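Local coordinates for dTDP-glucose 4,6-dehydratase (Klebsiella pneumoniae, PDB 5U4Q), which probably works as an NAD-dependent nucleotide-sugar dehydratase or epimerase, holding its NAD in a Rossmann fold, at residues Thr183-Trp188 / Arg218-Ile223; Ala127-Val132 / Ser152-Thr157; Phe6-Ala11 / Ile83-Gln88. All coordinates share one frame; numbering follows the deposited sequence.

Along the chain the order is contact 3, then contact 2, then contact 1, and all three reach one parallel sheet of the Rossmann fold. Strands 5-9 and 81-84 pair in contact 3; strand 81-84 has strand 123-129 of contact 2 as its other neighbour, and helix 153-172 leads from contact 2 into strand 176-185 of contact 1. Contacts 2 and 3 touch, with A127 N 3.0 Å from H84 O, a probable hydrogen bond, although their centres are about 16 Å apart. Contact 1 has its centre about 18 Å from each of the others and touches neither. Together they frame NAD: its sugars at contacts 3 and 2, its carboxamide at contact 1.

Contact 1: residues Thr183-Trp188 / Arg218-Ile223; sequences TVYGPW and RDFTYI. With NAD (nicotinamide-adenine-dinucleotide), chain C.
T183 pairs with F220 and Y185 with Y222, so that strands 183-185 and 220-222 run parallel, at 37° to each other. The backbone bonds pass back and forth: T183 N donates to D219 O, T221 N to T183 O (2.9 Å), Y185 N to T221 O (3.1 Å) and I223 N to Y185 O (2.8 Å). This last one ties the first turn of helix 223-234 to the strand end. F220 O accepts from N265 ND2, and V184 N gives its hydrogen to NAD O7N at 2.8 Å.

The T183 hydroxyl meets the edge of the R218 guanidinium: NH1 donates to OG1 at 3.0 Å, the oxygen lying close to the guanidinium plane, and a water sits near OG1 as well. F220 CE1 lies over the centre of one guanidinium face, which helps to place R218. With CG2 anti to the backbone N (OG1 at chi1 -62°), the T183 methyl sits over the F220 ring, 3.8 Å from its centroid. T183 O has a second partner in another water, which also reaches T221 OG1 and D219 OD1; D219 OD1 in turn accepts from N265 N.

Beside T183 and F220 the aromatic cluster continues. Y222 turns its edge to the face of Y185, with centroids 5.5 Å apart, and lays its CA over that same ring, while P187 CD packs against Y222 CE1 at 3.6 Å.

V184 N points away from the paired strand and toward the carboxamide oxygen, consistent with a strand end that helps to place the nicotinamide.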
loop_
_atom_site.group_PDB
_atom_site.type_symbol
_atom_site.label_atom_id
_atom_site.label_comp_id
_atom_site.label_asym_id
_atom_site.label_seq_id
_atom_site.Cartn_x
_atom_site.Cartn_y
_atom_site.Cartn_z
ATOM N N THR A 183 -0.536 17.161 -11.921
ATOM C CA THR A 183 -1.637 17.210 -12.882
ATOM C C THR A 183 -1.057 17.362 -14.292
ATOM O O THR A 183 -0.168 18.171 -14.534
ATOM C CB THR A 183 -2.566 18.369 -12.540
ATOM O OG1 THR A 183 -3.109 18.137 -11.230
ATOM C CG2 THR A 183 -3.708 18.498 -13.550
ATOM N N VAL A 184 -1.586 16.563 -15.212
ATOM C CA VAL A 184 -1.169 16.576 -16.610
ATOM C C VAL A 184 -2.360 17.065 -17.442
ATOM O O VAL A 184 -3.491 16.800 -17.103
ATOM C CB VAL A 184 -0.704 15.178 -17.056
ATOM C CG1 VAL A 184 -0.195 15.216 -18.492
ATOM C CG2 VAL A 184 0.355 14.649 -16.101
ATOM N N TYR A 185 -2.095 17.794 -18.525
ATOM C CA TYR A 185 -3.172 18.310 -19.368
ATOM C C TYR A 185 -2.782 18.328 -20.847
ATOM O O TYR A 185 -1.605 18.347 -21.206
ATOM C CB TYR A 185 -3.585 19.724 -18.915
ATOM C CG TYR A 185 -2.657 20.840 -19.341
ATOM C CD1 TYR A 185 -1.501 21.141 -18.615
ATOM C CD2 TYR A 185 -2.962 21.639 -20.448
ATOM C CE1 TYR A 185 -0.659 22.154 -19.015
ATOM C CE2 TYR A 185 -2.138 22.666 -20.839
ATOM C CZ TYR A 185 -0.994 22.952 -20.116
ATOM O OH TYR A 185 -0.142 23.977 -20.510
ATOM N N GLY A 186 -3.789 18.312 -21.699
ATOM C CA GLY A 186 -3.564 18.438 -23.126
ATOM C C GLY A 186 -4.484 17.645 -23.999
ATOM O O GLY A 186 -5.434 17.008 -23.524
ATOM N N PRO A 187 -4.212 17.693 -25.319
ATOM C CA PRO A 187 -4.993 16.924 -26.284
ATOM C C PRO A 187 -5.175 15.448 -25.875
ATOM O O PRO A 187 -4.262 14.828 -25.319
ATOM C CB PRO A 187 -4.180 17.052 -27.564
ATOM C CG PRO A 187 -3.507 18.370 -27.429
ATOM C CD PRO A 187 -3.168 18.498 -25.968
ATOM N N TRP A 188 -6.384 14.942 -26.083
ATOM C CA TRP A 188 -6.753 13.578 -25.711
ATOM C C TRP A 188 -6.741 13.374 -24.193
ATOM O O TRP A 188 -6.605 12.243 -23.712
ATOM C CB TRP A 188 -5.864 12.528 -26.410
ATOM C CG TRP A 188 -5.832 12.696 -27.885
ATOM C CD1 TRP A 188 -4.839 13.238 -28.622
ATOM C CD2 TRP A 188 -6.853 12.294 -28.799
ATOM N NE1 TRP A 188 -5.182 13.218 -29.973
ATOM C CE2 TRP A 188 -6.419 12.658 -30.097
ATOM C CE3 TRP A 188 -8.119 11.709 -28.644
ATOM C CZ2 TRP A 188 -7.201 12.424 -31.246
ATOM C CZ3 TRP A 188 -8.912 11.489 -29.797
ATOM C CH2 TRP A 188 -8.436 11.859 -31.074
ATOM N N ARG A 218 -1.527 25.510 -8.982
ATOM C CA ARG A 218 -1.634 24.108 -9.354
ATOM C C ARG A 218 -0.428 23.733 -10.222
ATOM O O ARG A 218 0.078 24.542 -11.004
ATOM C CB ARG A 218 -2.945 23.826 -10.094
ATOM C CG ARG A 218 -4.216 23.835 -9.226
ATOM C CD ARG A 218 -4.361 22.581 -8.363
ATOM N NE ARG A 218 -4.442 21.326 -9.136
ATOM C CZ ARG A 218 -5.548 20.820 -9.697
ATOM N NH1 ARG A 218 -5.486 19.667 -10.380
ATOM N NH2 ARG A 218 -6.717 21.456 -9.615
ATOM N N ASP A 219 0.020 22.498 -10.068
ATOM C CA ASP A 219 1.147 21.992 -10.795
ATOM C C ASP A 219 0.546 21.268 -12.012
ATOM O O ASP A 219 0.111 20.124 -11.907
ATOM C CB ASP A 219 1.922 21.043 -9.873
ATOM C CG ASP A 219 3.248 20.652 -10.414
ATOM O OD1 ASP A 219 3.357 20.308 -11.613
ATOM O OD2 ASP A 219 4.220 20.669 -9.628
ATOM N N PHE A 220 0.444 21.990 -13.133
ATOM C CA PHE A 220 -0.076 21.477 -14.394
ATOM C C PHE A 220 1.093 21.380 -15.385
ATOM O O PHE A 220 1.793 22.375 -15.633
ATOM C CB PHE A 220 -1.117 22.458 -15.002
ATOM C CG PHE A 220 -2.545 22.285 -14.526
ATOM C CD1 PHE A 220 -2.860 22.054 -13.202
ATOM C CD2 PHE A 220 -3.599 22.490 -15.420
ATOM C CE1 PHE A 220 -4.193 21.964 -12.792
ATOM C CE2 PHE A 220 -4.928 22.398 -15.020
ATOM C CZ PHE A 220 -5.225 22.153 -13.702
ATOM N N THR A 221 1.278 20.203 -15.981
ATOM C CA THR A 221 2.309 20.002 -16.981
ATOM C C THR A 221 1.685 19.546 -18.279
ATOM O O THR A 221 0.849 18.646 -18.278
ATOM C CB THR A 221 3.357 18.955 -16.557
ATOM O OG1 THR A 221 3.898 19.305 -15.302
ATOM C CG2 THR A 221 4.486 18.889 -17.555
ATOM N N TYR A 222 2.080 20.199 -19.375
ATOM C CA TYR A 222 1.590 19.823 -20.701
ATOM C C TYR A 222 2.032 18.397 -21.076
ATOM O O TYR A 222 3.180 17.998 -20.822
ATOM C CB TYR A 222 2.021 20.855 -21.743
ATOM C CG TYR A 222 1.410 20.600 -23.088
ATOM C CD1 TYR A 222 0.047 20.806 -23.293
ATOM C CD2 TYR A 222 2.166 20.137 -24.155
ATOM C CE1 TYR A 222 -0.548 20.551 -24.513
ATOM C CE2 TYR A 222 1.576 19.897 -25.381
ATOM C CZ TYR A 222 0.216 20.073 -25.549
ATOM O OH TYR A 222 -0.374 19.820 -26.793
ATOM N N ILE A 223 1.106 17.665 -21.675
ATOM C CA ILE A 223 1.349 16.254 -21.999
ATOM C C ILE A 223 2.646 16.000 -22.764
ATOM O O ILE A 223 3.367 15.073 -22.422
ATOM C CB ILE A 223 0.112 15.624 -22.715
ATOM C CG1 ILE A 223 0.331 14.128 -22.966
ATOM C CG2 ILE A 223 -0.239 16.350 -24.004
ATOM C CD1 ILE A 223 0.482 13.275 -21.716
HETATM P PA NAD C . -6.787 7.447 -17.651
HETATM O O1A NAD C . -7.043 8.271 -18.853
HETATM O O2A NAD C . -7.929 7.008 -16.756
HETATM O O5B NAD C . -5.937 6.157 -18.126
HETATM C C5B NAD C . -5.778 4.969 -17.361
HETATM C C4B NAD C . -6.223 3.796 -18.219
HETATM O O4B NAD C . -6.092 2.646 -17.363
HETATM C C3B NAD C . -7.674 3.885 -18.672
HETATM O O3B NAD C . -7.850 3.919 -20.097
HETATM C C2B NAD C . -8.311 2.664 -18.009
HETATM O O2B NAD C . -9.307 2.025 -18.831
HETATM C C1B NAD C . -7.133 1.753 -17.669
HETATM N N9A NAD C . -7.391 0.859 -16.527
HETATM C C8A NAD C . -7.864 1.209 -15.309
HETATM N N7A NAD C . -7.996 0.129 -14.534
HETATM C C5A NAD C . -7.585 -0.929 -15.252
HETATM C C6A NAD C . -7.512 -2.386 -15.021
HETATM N N6A NAD C . -7.864 -2.934 -13.866
HETATM N N1A NAD C . -7.053 -3.123 -16.034
HETATM C C2A NAD C . -6.695 -2.614 -17.221
HETATM N N3A NAD C . -6.762 -1.299 -17.513
HETATM C C4A NAD C . -7.202 -0.441 -16.554
HETATM O O3 NAD C . -5.772 8.180 -16.635
HETATM P PN NAD C . -4.333 8.839 -16.931
HETATM O O1N NAD C . -3.825 8.533 -18.278
HETATM O O2N NAD C . -4.471 10.267 -16.406
HETATM O O5D NAD C . -3.488 8.046 -15.836
HETATM C C5D NAD C . -2.329 7.260 -16.099
HETATM C C4D NAD C . -1.656 7.024 -14.756
HETATM O O4D NAD C . -1.082 8.262 -14.277
HETATM C C3D NAD C . -2.514 6.502 -13.610
HETATM O O3D NAD C . -1.741 5.542 -12.887
HETATM C C2D NAD C . -2.736 7.699 -12.716
HETATM O O2D NAD C . -2.904 7.354 -11.325
HETATM C C1D NAD C . -1.474 8.509 -12.932
HETATM N N1N NAD C . -1.689 9.956 -12.743
HETATM C C2N NAD C . -2.234 10.750 -13.694
HETATM C C3N NAD C . -2.422 12.126 -13.482
HETATM C C7N NAD C . -3.034 13.089 -14.508
HETATM O O7N NAD C . -3.003 14.310 -14.291
HETATM N N7N NAD C . -3.650 12.676 -15.628
HETATM C C4N NAD C . -2.071 12.662 -12.262
HETATM C C5N NAD C . -1.525 11.835 -11.291
HETATM C C6N NAD C . -1.359 10.476 -11.535
HETATM O O HOH W 1 2.234 18.524 -13.279
HETATM O O HOH W 2 -1.304 19.389 -8.822
#

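Contact 2: residues Ala127-Val132 / Ser152-Thr157; sequences ASSSSV and SLYAAT. With NAD (nicotinamide-adenine-dinucleotide), chain C.
S129 and Y154 face each other without a direct hydrogen bond; a water lies between the two hydroxyls, bonded to Y154 OH at 2.7 Å and unusually close to S129 OG. Indeed no direct hydrogen bond crosses between 127-132 and 152-157 at all. What touches is the hydroxyl of S129 against the tyrosine carbon CE2, OG to CE2 being 3.4 Å, and S131 OG against the A155 methyl, OG to CB 3.3 Å. S131 OG also approaches the CD2-CE2 side of the Y154 ring obliquely.

The two serine hydroxyls hold each other, S129 OG to S131 OG at 2.8 Å, in a bond whose direction is open. S129 has its OG anti to the backbone N (chi1 166°), which swings it toward the ring, whereas the S131 OG, lodged between the backbone N and the carbonyl carbon, meets it from the short 3-10 segment. V132 CG1 closes the contact against A155 O at 3.7 Å.

From the helix start, Y154 reaches out with CG anti to its backbone N (chi1 171°), carrying its hydroxyl to the nicotinamide ribose: Y154 OH and NAD O2D are 2.6 Å apart and hydrogen-bonded, with O2D at the ring edge in plane. S152 caps helix 153-172, its OG accepting from A155 N at 3.0 Å. Across the dimer, L153 packs on L110 of the second subunit.

Y154 opens the sequence YAATK, which ends at K158, and S129 lies beside it; this is consistent with the Tyr-x-x-x-Lys pair and the serine that accompanies it in extended short-chain dehydrogenases/reductases, so these are probably the active-site residues.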
loop_
_atom_site.group_PDB
_atom_site.type_symbol
_atom_site.label_atom_id
_atom_site.label_comp_id
_atom_site.label_asym_id
_atom_site.label_seq_id
_atom_site.Cartn_x
_atom_site.Cartn_y
_atom_site.Cartn_z
ATOM N N ALA A 127 3.520 4.610 -12.610
ATOM C CA ALA A 127 2.901 5.836 -12.132
ATOM C C ALA A 127 2.616 5.784 -10.637
ATOM O O ALA A 127 1.918 4.896 -10.148
ATOM C CB ALA A 127 1.596 6.072 -12.883
ATOM N N SER A 128 3.162 6.745 -9.921
ATOM C CA SER A 128 2.779 7.039 -8.551
ATOM C C SER A 128 1.979 8.349 -8.604
ATOM O O SER A 128 1.394 8.690 -9.646
ATOM C CB SER A 128 3.979 7.101 -7.623
ATOM O OG SER A 128 3.579 7.264 -6.267
ATOM N N SER A 129 1.917 9.074 -7.484
ATOM C CA SER A 129 1.097 10.272 -7.439
ATOM C C SER A 129 1.549 11.229 -6.359
ATOM O O SER A 129 1.980 10.794 -5.297
ATOM C CB SER A 129 -0.343 9.856 -7.130
ATOM O OG SER A 129 -1.152 10.975 -6.746
ATOM N N SER A 130 1.396 12.520 -6.627
ATOM C CA SER A 130 1.650 13.539 -5.616
ATOM C C SER A 130 0.733 13.383 -4.391
ATOM O O SER A 130 1.009 13.973 -3.329
ATOM C CB SER A 130 1.434 14.931 -6.205
ATOM O OG SER A 130 0.086 15.146 -6.579
ATOM N N SER A 131 -0.371 12.651 -4.525
ATOM C CA SER A 131 -1.250 12.451 -3.377
ATOM C C SER A 131 -0.540 11.733 -2.208
ATOM O O SER A 131 -1.008 11.799 -1.057
ATOM C CB SER A 131 -2.523 11.699 -3.787
ATOM O OG SER A 131 -2.211 10.369 -4.202
ATOM N N VAL A 132 0.572 11.043 -2.464
ATOM C CA VAL A 132 1.292 10.354 -1.374
ATOM C C VAL A 132 1.775 11.341 -0.309
ATOM O O VAL A 132 2.006 10.934 0.827
ATOM C CB VAL A 132 2.467 9.467 -1.842
ATOM C CG1 VAL A 132 1.964 8.377 -2.781
ATOM C CG2 VAL A 132 3.592 10.282 -2.485
ATOM N N SER A 152 -6.126 9.615 1.305
ATOM C CA SER A 152 -7.099 8.950 0.419
ATOM C C SER A 152 -6.642 7.519 0.168
ATOM O O SER A 152 -5.448 7.224 0.261
ATOM C CB SER A 152 -7.251 9.645 -0.935
ATOM O OG SER A 152 -6.060 9.564 -1.723
ATOM N N LEU A 153 -7.590 6.645 -0.142
ATOM C CA LEU A 153 -7.229 5.265 -0.472
ATOM C C LEU A 153 -6.349 5.237 -1.734
ATOM O O LEU A 153 -5.386 4.468 -1.800
ATOM C CB LEU A 153 -8.481 4.404 -0.657
ATOM C CG LEU A 153 -8.256 2.913 -0.957
ATOM C CD1 LEU A 153 -7.432 2.236 0.100
ATOM C CD2 LEU A 153 -9.618 2.240 -1.081
ATOM N N TYR A 154 -6.667 6.082 -2.708
ATOM C CA TYR A 154 -5.861 6.221 -3.921
ATOM C C TYR A 154 -4.387 6.471 -3.545
ATOM O O TYR A 154 -3.490 5.745 -4.000
ATOM C CB TYR A 154 -6.406 7.341 -4.799
ATOM C CG TYR A 154 -5.539 7.710 -5.978
ATOM C CD1 TYR A 154 -5.385 6.843 -7.056
ATOM C CD2 TYR A 154 -4.905 8.927 -6.021
ATOM C CE1 TYR A 154 -4.598 7.190 -8.149
ATOM C CE2 TYR A 154 -4.132 9.297 -7.105
ATOM C CZ TYR A 154 -3.975 8.420 -8.165
ATOM O OH TYR A 154 -3.193 8.804 -9.247
ATOM N N ALA A 155 -4.139 7.465 -2.681
ATOM C CA ALA A 155 -2.775 7.784 -2.237
ATOM C C ALA A 155 -2.113 6.577 -1.542
ATOM O O ALA A 155 -0.944 6.252 -1.777
ATOM C CB ALA A 155 -2.783 8.987 -1.288
ATOM N N ALA A 156 -2.837 5.946 -0.627
ATOM C CA ALA A 156 -2.299 4.787 0.073
ATOM C C ALA A 156 -1.904 3.690 -0.915
ATOM O O ALA A 156 -0.886 3.040 -0.716
ATOM C CB ALA A 156 -3.281 4.249 1.073
ATOM N N THR A 157 -2.712 3.478 -1.953
ATOM C CA THR A 157 -2.363 2.427 -2.928
ATOM C C THR A 157 -1.114 2.791 -3.731
ATOM O O THR A 157 -0.324 1.904 -4.070
ATOM C CB THR A 157 -3.523 2.007 -3.884
ATOM O OG1 THR A 157 -3.852 3.047 -4.786
ATOM C CG2 THR A 157 -4.757 1.519 -3.101
HETATM P PA NAD C . -6.787 7.447 -17.651
HETATM O O1A NAD C . -7.043 8.271 -18.853
HETATM O O2A NAD C . -7.929 7.008 -16.756
HETATM O O5B NAD C . -5.937 6.157 -18.126
HETATM C C5B NAD C . -5.778 4.969 -17.361
HETATM C C4B NAD C . -6.223 3.796 -18.219
HETATM O O4B NAD C . -6.092 2.646 -17.363
HETATM C C3B NAD C . -7.674 3.885 -18.672
HETATM O O3B NAD C . -7.850 3.919 -20.097
HETATM C C2B NAD C . -8.311 2.664 -18.009
HETATM O O2B NAD C . -9.307 2.025 -18.831
HETATM C C1B NAD C . -7.133 1.753 -17.669
HETATM N N9A NAD C . -7.391 0.859 -16.527
HETATM C C8A NAD C . -7.864 1.209 -15.309
HETATM N N7A NAD C . -7.996 0.129 -14.534
HETATM C C5A NAD C . -7.585 -0.929 -15.252
HETATM C C6A NAD C . -7.512 -2.386 -15.021
HETATM N N6A NAD C . -7.864 -2.934 -13.866
HETATM N N1A NAD C . -7.053 -3.123 -16.034
HETATM C C2A NAD C . -6.695 -2.614 -17.221
HETATM N N3A NAD C . -6.762 -1.299 -17.513
HETATM C C4A NAD C . -7.202 -0.441 -16.554
HETATM O O3 NAD C . -5.772 8.180 -16.635
HETATM P PN NAD C . -4.333 8.839 -16.931
HETATM O O1N NAD C . -3.825 8.533 -18.278
HETATM O O2N NAD C . -4.471 10.267 -16.406
HETATM O O5D NAD C . -3.488 8.046 -15.836
HETATM C C5D NAD C . -2.329 7.260 -16.099
HETATM C C4D NAD C . -1.656 7.024 -14.756
HETATM O O4D NAD C . -1.082 8.262 -14.277
HETATM C C3D NAD C . -2.514 6.502 -13.610
HETATM O O3D NAD C . -1.741 5.542 -12.887
HETATM C C2D NAD C . -2.736 7.699 -12.716
HETATM O O2D NAD C . -2.904 7.354 -11.325
HETATM C C1D NAD C . -1.474 8.509 -12.932
HETATM N N1N NAD C . -1.689 9.956 -12.743
HETATM C C2N NAD C . -2.234 10.750 -13.694
HETATM C C3N NAD C . -2.422 12.126 -13.482
HETATM C C7N NAD C . -3.034 13.089 -14.508
HETATM O O7N NAD C . -3.003 14.310 -14.291
HETATM N N7N NAD C . -3.650 12.676 -15.628
HETATM C C4N NAD C . -2.071 12.662 -12.262
HETATM C C5N NAD C . -1.525 11.835 -11.291
HETATM C C6N NAD C . -1.359 10.476 -11.535
HETATM O O HOH W 3 -2.606 11.367 -8.801
#

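Contact 3: residues Phe6-Ala11 / Ile83-Gln88; sequences FLVTGA and IHLAAQ. With NAD (nicotinamide-adenine-dinucleotide), chain C.
V8 pairs with I83 in parallel, the bridge carried by I83 N donating to L7 O at 2.9 Å, nearly straight at 176°, and T9 N to I83 O at 3.1 Å. On one face V8 and I83 lie side by side, their CG2 methyls pressed to 3.4 Å, closer than two methyls normally sit. On the other, the T9 hydroxyl is the focus. Its OG1, set between the backbone N and the carbonyl carbon at chi1 77°, accepts from L85 N at 2.9 Å and A86 N at 3.0 Å. OG1 and H84 ND1 are hydrogen-bonded at 2.7 Å, and either could be the donor.

Positive phi favours glycine at G10, and a beta carbon there would run into A86 N; lacking one, the backbones can close to 3.9 Å between G10 CA and A86 CA. G10 is the first glycine of a GxxGxxG sequence leading into helix 14-25, a Rossmann dinucleotide-binding signature.

Three bonds on one buried oxygen fix the turn of 84-86 at the strand end. That turn presents L85 O, which accepts from NAD O3D, consistent with a second-shell role for T9 behind the nicotinamide ribose.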
loop_
_atom_site.group_PDB
_atom_site.type_symbol
_atom_site.label_atom_id
_atom_site.label_comp_id
_atom_site.label_asym_id
_atom_site.label_seq_id
_atom_site.Cartn_x
_atom_site.Cartn_y
_atom_site.Cartn_z
ATOM N N PHE A 6 8.171 -2.813 -25.702
ATOM C CA PHE A 6 7.650 -2.199 -24.509
ATOM C C PHE A 6 6.197 -2.616 -24.272
ATOM O O PHE A 6 5.398 -2.708 -25.209
ATOM C CB PHE A 6 7.599 -0.677 -24.682
ATOM C CG PHE A 6 8.930 0.009 -24.760
ATOM C CD1 PHE A 6 9.651 0.021 -25.916
ATOM C CD2 PHE A 6 9.396 0.754 -23.677
ATOM C CE1 PHE A 6 10.862 0.682 -25.993
ATOM C CE2 PHE A 6 10.590 1.430 -23.756
ATOM C CZ PHE A 6 11.337 1.372 -24.916
ATOM N N LEU A 7 5.851 -2.824 -23.013
ATOM C CA LEU A 7 4.462 -2.938 -22.600
ATOM C C LEU A 7 4.033 -1.560 -22.087
ATOM O O LEU A 7 4.716 -0.996 -21.230
ATOM C CB LEU A 7 4.299 -3.902 -21.429
ATOM C CG LEU A 7 2.918 -4.007 -20.783
ATOM C CD1 LEU A 7 1.852 -4.394 -21.820
ATOM C CD2 LEU A 7 2.931 -4.983 -19.608
ATOM N N VAL A 8 2.910 -1.059 -22.585
ATOM C CA VAL A 8 2.312 0.169 -22.059
ATOM C C VAL A 8 0.949 -0.234 -21.510
ATOM O O VAL A 8 0.047 -0.593 -22.268
ATOM C CB VAL A 8 2.156 1.263 -23.131
ATOM C CG1 VAL A 8 1.445 2.500 -22.562
ATOM C CG2 VAL A 8 3.491 1.634 -23.726
ATOM N N THR A 9 0.763 -0.161 -20.196
ATOM C CA THR A 9 -0.545 -0.445 -19.621
ATOM C C THR A 9 -1.329 0.846 -19.554
ATOM O O THR A 9 -0.752 1.938 -19.484
ATOM C CB THR A 9 -0.469 -1.106 -18.248
ATOM O OG1 THR A 9 -0.157 -0.137 -17.245
ATOM C CG2 THR A 9 0.542 -2.244 -18.261
ATOM N N GLY A 10 -2.645 0.737 -19.654
ATOM C CA GLY A 10 -3.476 1.943 -19.677
ATOM C C GLY A 10 -3.314 2.647 -21.010
ATOM O O GLY A 10 -3.505 3.860 -21.103
ATOM N N ALA A 11 -2.998 1.892 -22.061
ATOM C CA ALA A 11 -2.692 2.452 -23.378
ATOM C C ALA A 11 -3.832 3.152 -24.086
ATOM O O ALA A 11 -3.568 3.946 -24.993
ATOM C CB ALA A 11 -2.150 1.340 -24.279
ATOM N N ILE A 83 6.095 0.217 -19.025
ATOM C CA ILE A 83 5.624 1.518 -18.504
ATOM C C ILE A 83 4.199 1.268 -18.032
ATOM O O ILE A 83 3.276 1.011 -18.830
ATOM C CB ILE A 83 5.768 2.697 -19.495
ATOM C CG1 ILE A 83 5.158 3.978 -18.917
ATOM C CG2 ILE A 83 5.137 2.410 -20.828
ATOM C CD1 ILE A 83 5.788 4.507 -17.652
ATOM N N HIS A 84 4.020 1.248 -16.710
ATOM C CA HIS A 84 2.748 0.920 -16.107
ATOM C C HIS A 84 2.008 2.176 -15.700
ATOM O O HIS A 84 2.408 2.887 -14.766
ATOM C CB HIS A 84 2.975 -0.022 -14.917
ATOM C CG HIS A 84 1.734 -0.334 -14.165
ATOM N ND1 HIS A 84 0.605 -0.837 -14.774
ATOM C CD2 HIS A 84 1.433 -0.206 -12.853
ATOM C CE1 HIS A 84 -0.339 -0.993 -13.871
ATOM N NE2 HIS A 84 0.134 -0.614 -12.698
ATOM N N LEU A 85 0.901 2.405 -16.396
ATOM C CA LEU A 85 0.060 3.590 -16.186
ATOM C C LEU A 85 -1.382 3.240 -15.812
ATOM O O LEU A 85 -2.091 4.059 -15.243
ATOM C CB LEU A 85 0.096 4.474 -17.425
ATOM C CG LEU A 85 1.486 4.989 -17.796
ATOM C CD1 LEU A 85 1.533 5.500 -19.233
ATOM C CD2 LEU A 85 1.991 6.041 -16.824
ATOM N N ALA A 86 -1.830 2.023 -16.096
ATOM C CA ALA A 86 -3.194 1.616 -15.790
ATOM C C ALA A 86 -3.445 1.634 -14.285
ATOM O O ALA A 86 -2.659 1.074 -13.512
ATOM C CB ALA A 86 -3.485 0.233 -16.344
ATOM N N ALA A 87 -4.543 2.273 -13.903
ATOM C CA ALA A 87 -4.955 2.390 -12.510
ATOM C C ALA A 87 -6.305 3.063 -12.436
ATOM O O ALA A 87 -6.749 3.714 -13.389
ATOM C CB ALA A 87 -3.955 3.199 -11.689
ATOM N N GLN A 88 -6.919 2.885 -11.274
ATOM C CA GLN A 88 -8.130 3.533 -10.876
ATOM C C GLN A 88 -7.655 4.816 -10.240
ATOM O O GLN A 88 -6.871 4.774 -9.289
ATOM C CB GLN A 88 -8.833 2.680 -9.810
ATOM C CG GLN A 88 -10.144 3.237 -9.303
ATOM C CD GLN A 88 -11.243 3.164 -10.332
ATOM O OE1 GLN A 88 -11.263 2.271 -11.191
ATOM N NE2 GLN A 88 -12.187 4.088 -10.239
HETATM P PA NAD C . -6.787 7.447 -17.651
HETATM O O1A NAD C . -7.043 8.271 -18.853
HETATM O O2A NAD C . -7.929 7.008 -16.756
HETATM O O5B NAD C . -5.937 6.157 -18.126
HETATM C C5B NAD C . -5.778 4.969 -17.361
HETATM C C4B NAD C . -6.223 3.796 -18.219
HETATM O O4B NAD C . -6.092 2.646 -17.363
HETATM C C3B NAD C . -7.674 3.885 -18.672
HETATM O O3B NAD C . -7.850 3.919 -20.097
HETATM C C2B NAD C . -8.311 2.664 -18.009
HETATM O O2B NAD C . -9.307 2.025 -18.831
HETATM C C1B NAD C . -7.133 1.753 -17.669
HETATM N N9A NAD C . -7.391 0.859 -16.527
HETATM C C8A NAD C . -7.864 1.209 -15.309
HETATM N N7A NAD C . -7.996 0.129 -14.534
HETATM C C5A NAD C . -7.585 -0.929 -15.252
HETATM C C6A NAD C . -7.512 -2.386 -15.021
HETATM N N6A NAD C . -7.864 -2.934 -13.866
HETATM N N1A NAD C . -7.053 -3.123 -16.034
HETATM C C2A NAD C . -6.695 -2.614 -17.221
HETATM N N3A NAD C . -6.762 -1.299 -17.513
HETATM C C4A NAD C . -7.202 -0.441 -16.554
HETATM O O3 NAD C . -5.772 8.180 -16.635
HETATM P PN NAD C . -4.333 8.839 -16.931
HETATM O O1N NAD C . -3.825 8.533 -18.278
HETATM O O2N NAD C . -4.471 10.267 -16.406
HETATM O O5D NAD C . -3.488 8.046 -15.836
HETATM C C5D NAD C . -2.329 7.260 -16.099
HETATM C C4D NAD C . -1.656 7.024 -14.756
HETATM O O4D NAD C . -1.082 8.262 -14.277
HETATM C C3D NAD C . -2.514 6.502 -13.610
HETATM O O3D NAD C . -1.741 5.542 -12.887
HETATM C C2D NAD C . -2.736 7.699 -12.716
HETATM O O2D NAD C . -2.904 7.354 -11.325
HETATM C C1D NAD C . -1.474 8.509 -12.932
HETATM N N1N NAD C . -1.689 9.956 -12.743
HETATM C C2N NAD C . -2.234 10.750 -13.694
HETATM C C3N NAD C . -2.422 12.126 -13.482
HETATM C C7N NAD C . -3.034 13.089 -14.508
HETATM O O7N NAD C . -3.003 14.310 -14.291
HETATM N N7N NAD C . -3.650 12.676 -15.628
HETATM C C4N NAD C . -2.071 12.662 -12.262
HETATM C C5N NAD C . -1.525 11.835 -11.291
HETATM C C6N NAD C . -1.359 10.476 -11.535
#